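PDB 3MMI: myosin-4 from Saccharomyces cerevisiae, which carries specific mRNAs, among them the ASH1 message, as a type V myosin motor recruited through She3, and is represented here by its globular tail. Local coordinates for residues S106-S109 with R110-A113; T59-V62 with S63-R67. All blocks are in the same frame, centred on the assembly; numbering follows the deposited sequence.

Contact 1: residues S106-S109 with R110-A113; sequences SNLS and RLPA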
loop_
_atom_site.group_PDB
_atom_site.type_symbol
_atom_site.label_atom_id
_atom_site.label_comp_id
_atom_site.label_asym_id
_atom_site.label_seq_id
_atom_site.Cartn_x
_atom_site.Cartn_y
_atom_site.Cartn_z
ATOM N N SER A 106 7.443 11.696 1.606
ATOM C CA SER A 106 8.319 11.943 2.715
ATOM C C SER A 106 8.174 13.335 3.313
ATOM O O SER A 106 8.215 13.466 4.526
ATOM C CB SER A 106 9.767 11.752 2.287
ATOM O OG SER A 106 10.517 11.860 3.484
ATOM N N ASN A 107 7.942 14.357 2.454
ATOM C CA ASN A 107 7.695 15.747 2.893
ATOM C C ASN A 107 6.324 15.856 3.619
ATOM O O ASN A 107 6.246 16.390 4.697
ATOM C CB ASN A 107 7.837 16.732 1.697
ATOM C CG ASN A 107 9.329 17.210 1.489
ATOM O OD1 ASN A 107 9.787 18.133 2.170
ATOM N ND2 ASN A 107 10.059 16.559 0.565
ATOM N N LEU A 108 5.266 15.345 2.991
ATOM C CA LEU A 108 3.900 15.478 3.570
ATOM C C LEU A 108 3.786 14.715 4.869
ATOM O O LEU A 108 3.017 15.104 5.779
ATOM C CB LEU A 108 2.825 14.952 2.639
ATOM C CG LEU A 108 2.638 15.738 1.356
ATOM C CD1 LEU A 108 1.426 15.159 0.663
ATOM C CD2 LEU A 108 2.561 17.253 1.561
ATOM N N SER A 109 4.608 13.668 4.963
ATOM C CA SER A 109 4.506 12.747 6.062
ATOM C C SER A 109 4.877 13.402 7.360
ATOM O O SER A 109 4.587 12.873 8.427
ATOM C CB SER A 109 5.314 11.446 5.870
ATOM O OG SER A 109 6.668 11.663 6.290
ATOM N N ARG A 110 5.424 14.585 7.277
ATOM C CA ARG A 110 5.866 15.308 8.472
ATOM C C ARG A 110 4.815 16.332 8.929
ATOM O O ARG A 110 4.968 16.907 9.970
ATOM C CB ARG A 110 7.232 16.028 8.177
ATOM C CG ARG A 110 8.454 15.068 8.142
ATOM C CD ARG A 110 9.590 15.409 7.220
ATOM N NE ARG A 110 10.377 14.179 6.847
ATOM C CZ ARG A 110 11.341 13.733 7.620
ATOM N NH1 ARG A 110 11.565 14.335 8.757
ATOM N NH2 ARG A 110 12.069 12.724 7.293
ATOM N N LEU A 111 3.823 16.632 8.104
ATOM C CA LEU A 111 2.754 17.636 8.465
ATOM C C LEU A 111 1.981 17.273 9.752
ATOM O O LEU A 111 1.835 18.079 10.631
ATOM C CB LEU A 111 1.776 17.840 7.310
ATOM C CG LEU A 111 2.122 18.800 6.225
ATOM C CD1 LEU A 111 1.034 18.863 5.235
ATOM C CD2 LEU A 111 2.270 20.170 6.907
ATOM N N PRO A 112 1.540 16.019 9.903
ATOM C CA PRO A 112 0.887 15.587 11.145
ATOM C C PRO A 112 1.699 15.750 12.427
ATOM O O PRO A 112 1.163 16.251 13.435
ATOM C CB PRO A 112 0.625 14.100 10.876
ATOM C CG PRO A 112 0.421 14.018 9.486
ATOM C CD PRO A 112 1.494 14.927 8.917
ATOM N N ALA A 113 2.978 15.366 12.425
ATOM C CA ALA A 113 3.808 15.598 13.624
ATOM C C ALA A 113 4.160 17.071 13.852
ATOM O O ALA A 113 4.354 17.457 15.011
ATOM C CB ALA A 113 5.158 14.731 13.620
#

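Contact 2: residues T59-V62 with S63-R67; sequences TTVV and SSLVR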
loop_
_atom_site.group_PDB
_atom_site.type_symbol
_atom_site.label_atom_id
_atom_site.label_comp_id
_atom_site.label_asym_id
_atom_site.label_seq_id
_atom_site.Cartn_x
_atom_site.Cartn_y
_atom_site.Cartn_z
ATOM N N THR A 59 5.821 24.663 6.206
ATOM C CA THR A 59 5.719 24.654 7.611
ATOM C C THR A 59 6.079 26.017 8.202
ATOM O O THR A 59 5.498 26.441 9.211
ATOM C CB THR A 59 6.571 23.489 8.148
ATOM O OG1 THR A 59 5.868 22.887 9.233
ATOM C CG2 THR A 59 7.977 23.903 8.623
ATOM N N THR A 60 7.016 26.722 7.543
ATOM C CA THR A 60 7.320 28.111 7.899
ATOM C C THR A 60 6.109 28.996 7.720
ATOM O O THR A 60 5.828 29.754 8.584
ATOM C CB THR A 60 8.513 28.701 7.096
ATOM O OG1 THR A 60 9.732 28.040 7.470
ATOM C CG2 THR A 60 8.653 30.176 7.373
ATOM N N VAL A 61 5.388 28.873 6.615
ATOM C CA VAL A 61 4.264 29.766 6.374
ATOM C C VAL A 61 3.172 29.422 7.395
ATOM O O VAL A 61 2.656 30.315 8.093
ATOM C CB VAL A 61 3.704 29.646 4.955
ATOM C CG1 VAL A 61 2.463 30.450 4.807
ATOM C CG2 VAL A 61 4.715 30.070 3.931
ATOM N N VAL A 62 2.813 28.129 7.479
ATOM C CA VAL A 62 1.775 27.719 8.453
ATOM C C VAL A 62 2.080 28.143 9.863
ATOM O O VAL A 62 1.193 28.705 10.542
ATOM C CB VAL A 62 1.544 26.180 8.514
ATOM C CG1 VAL A 62 0.614 25.830 9.616
ATOM C CG2 VAL A 62 1.063 25.651 7.172
ATOM N N SER A 63 3.287 27.839 10.346
ATOM C CA SER A 63 3.574 28.367 11.687
ATOM C C SER A 63 3.597 29.892 11.885
ATOM O O SER A 63 3.186 30.326 12.949
ATOM C CB SER A 63 4.724 27.699 12.411
ATOM O OG SER A 63 5.893 28.357 12.155
ATOM N N SER A 64 3.986 30.685 10.881
ATOM C CA SER A 64 3.859 32.167 11.022
ATOM C C SER A 64 2.390 32.502 11.194
ATOM O O SER A 64 1.992 33.079 12.187
ATOM C CB SER A 64 4.464 32.929 9.815
ATOM O OG SER A 64 4.309 34.334 9.974
ATOM N N LEU A 65 1.581 32.070 10.245
ATOM C CA LEU A 65 0.147 32.308 10.266
ATOM C C LEU A 65 -0.517 31.906 11.574
ATOM O O LEU A 65 -1.380 32.605 12.058
ATOM C CB LEU A 65 -0.525 31.599 9.110
ATOM C CG LEU A 65 -0.292 32.150 7.714
ATOM C CD1 LEU A 65 -0.723 31.112 6.684
ATOM C CD2 LEU A 65 -1.119 33.441 7.475
ATOM N N VAL A 66 -0.088 30.802 12.169
ATOM C CA VAL A 66 -0.788 30.311 13.363
ATOM C C VAL A 66 -0.427 31.154 14.550
ATOM O O VAL A 66 -1.260 31.433 15.423
ATOM C CB VAL A 66 -0.462 28.776 13.715
ATOM C CG1 VAL A 66 -0.802 28.429 15.175
ATOM C CG2 VAL A 66 -1.165 27.825 12.743
ATOM N N ARG A 67 0.819 31.586 14.593
ATOM C CA ARG A 67 1.325 32.404 15.675
ATOM C C ARG A 67 0.672 33.752 15.717
ATOM O O ARG A 67 0.458 34.299 16.768
ATOM C CB ARG A 67 2.815 32.620 15.523
ATOM C CG ARG A 67 3.337 33.578 16.494
ATOM C CD ARG A 67 4.365 32.935 17.296
ATOM N NE ARG A 67 5.293 32.422 16.344
ATOM C CZ ARG A 67 5.708 33.122 15.314
ATOM N NH1 ARG A 67 5.291 34.344 15.155
ATOM N NH2 ARG A 67 6.539 32.587 14.447
#

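Contact 1: residues S106-S109 with R110-A113
The carbonyl oxygen of Ser106 is gripped by two side chains that follow it along the chain. Arg110 NE reaches Ser106 O at 3.3 Å through a bent bond (136° at the hydrogen), and Ser109 OG reaches the same Ser106 O at 3.0 Å. The two donors come from opposite faces of the carbonyl plane, both raised out of it, while the oxygen lies close to the guanidinium plane, at its NE edge. With chi1 of 85°, Ser109 OG sits between its own backbone N and carbonyl carbon and is folded back over the preceding turn. The arginine chain bends at chi2 (148°) and runs back alongside the helix, its CD also resting 3.6 Å from Ser106 O. Beyond NE, NH2 makes a weak hydrogen bond to Gln206 O, and Ser106 OG is bonded to Phe205 O.

The backbone turns here. Arg110 N donates to Asn107 O at 3.3 Å, and Leu111 N to Leu108 O at 2.9 Å, the latter closing a type I beta turn from Leu108 to Leu111 between helix 97-108 and helix 111-119. Pro112, whose nitrogen has no hydrogen to give, sets CD 3.5 Å from Leu108 O. On the apolar side Leu108 CD2 meets Leu111 CD1 at 4.3 Å, and both leucines pack on Leu82 of helix 71-91. Arg110 also packs on Leu52 and on Ile55 of helix 53-67. Replacing Arg110 by an alanine would probably leave Ser106 O with the Ser109 hydroxyl alone of these two donors and open a gap beside Leu52 and Ile55. Side chains thus take over a carbonyl near the helix end, so that a buried corner of the tail domain can change direction with this polar oxygen satisfied.

Contact 2: residues T59-V62 with S63-R67
Leu65 lies along the carbonyl of Val61, one helical turn earlier, and touches it at each step outward. Its CB is 3.6 Å from Val61 O, and CG, placed beside its own backbone N and anti to the carbonyl carbon (chi1 -71°), stays about as near. From there CD1 passes the carbonyl to meet Val61 CG1 at 3.8 Å, the two side chains lying side by side and pointing the same way. The Leu65 backbone serves the same oxygen: its N donates to Val61 O at 3.0 Å in a bond almost straight at the hydrogen (172°) and nearly in line with C=O. Tyr29 of helix 26-37 packs on both side chains.

Val62 and Val66 repeat the pattern on a neighbouring strip of the helix. Val66 CG2 comes 3.3 Å from Val62 O and 4.1 Å from Val62 CG1, while Val66 N donates to that oxygen through a more bent bond (141°). Phe77 and Ile78 of helix 71-91 and Phe114 of helix 111-119 pack against Val62. Thr60, on the exposed side, turns its hydroxyl back to His56 O. The i to i+4 main-chain bonds of the alpha helix engage the carbonyls, and the side-chain pairs at the same spacing add apolar contacts and present branched aliphatic ridges to aromatic and aliphatic residues of neighbouring helices.

Contact 1 is a buried corner between two helices, whereas contact 2 is an unbroken run at the end of helix 53-67, farther from the chain's centre and partly buried, with Thr60 and Arg67 exposed. Their centres are 15 Å apart and their nearest atoms about 5 Å, without touching. The same elements join them: helix 53-67 also meets Asn107, Arg110 and Leu111 through its earlier residues, helix 111-119, part of contact 1, packs Phe114 on Thr59, Val62 and Ser63, and both contacts pack on helix 71-91. At 106-113 side-chain donors supplement an interrupted backbone pattern, while in 59-67 the side-chain pairs, Val61 with Leu65 and Val62 with Val66, are apolar.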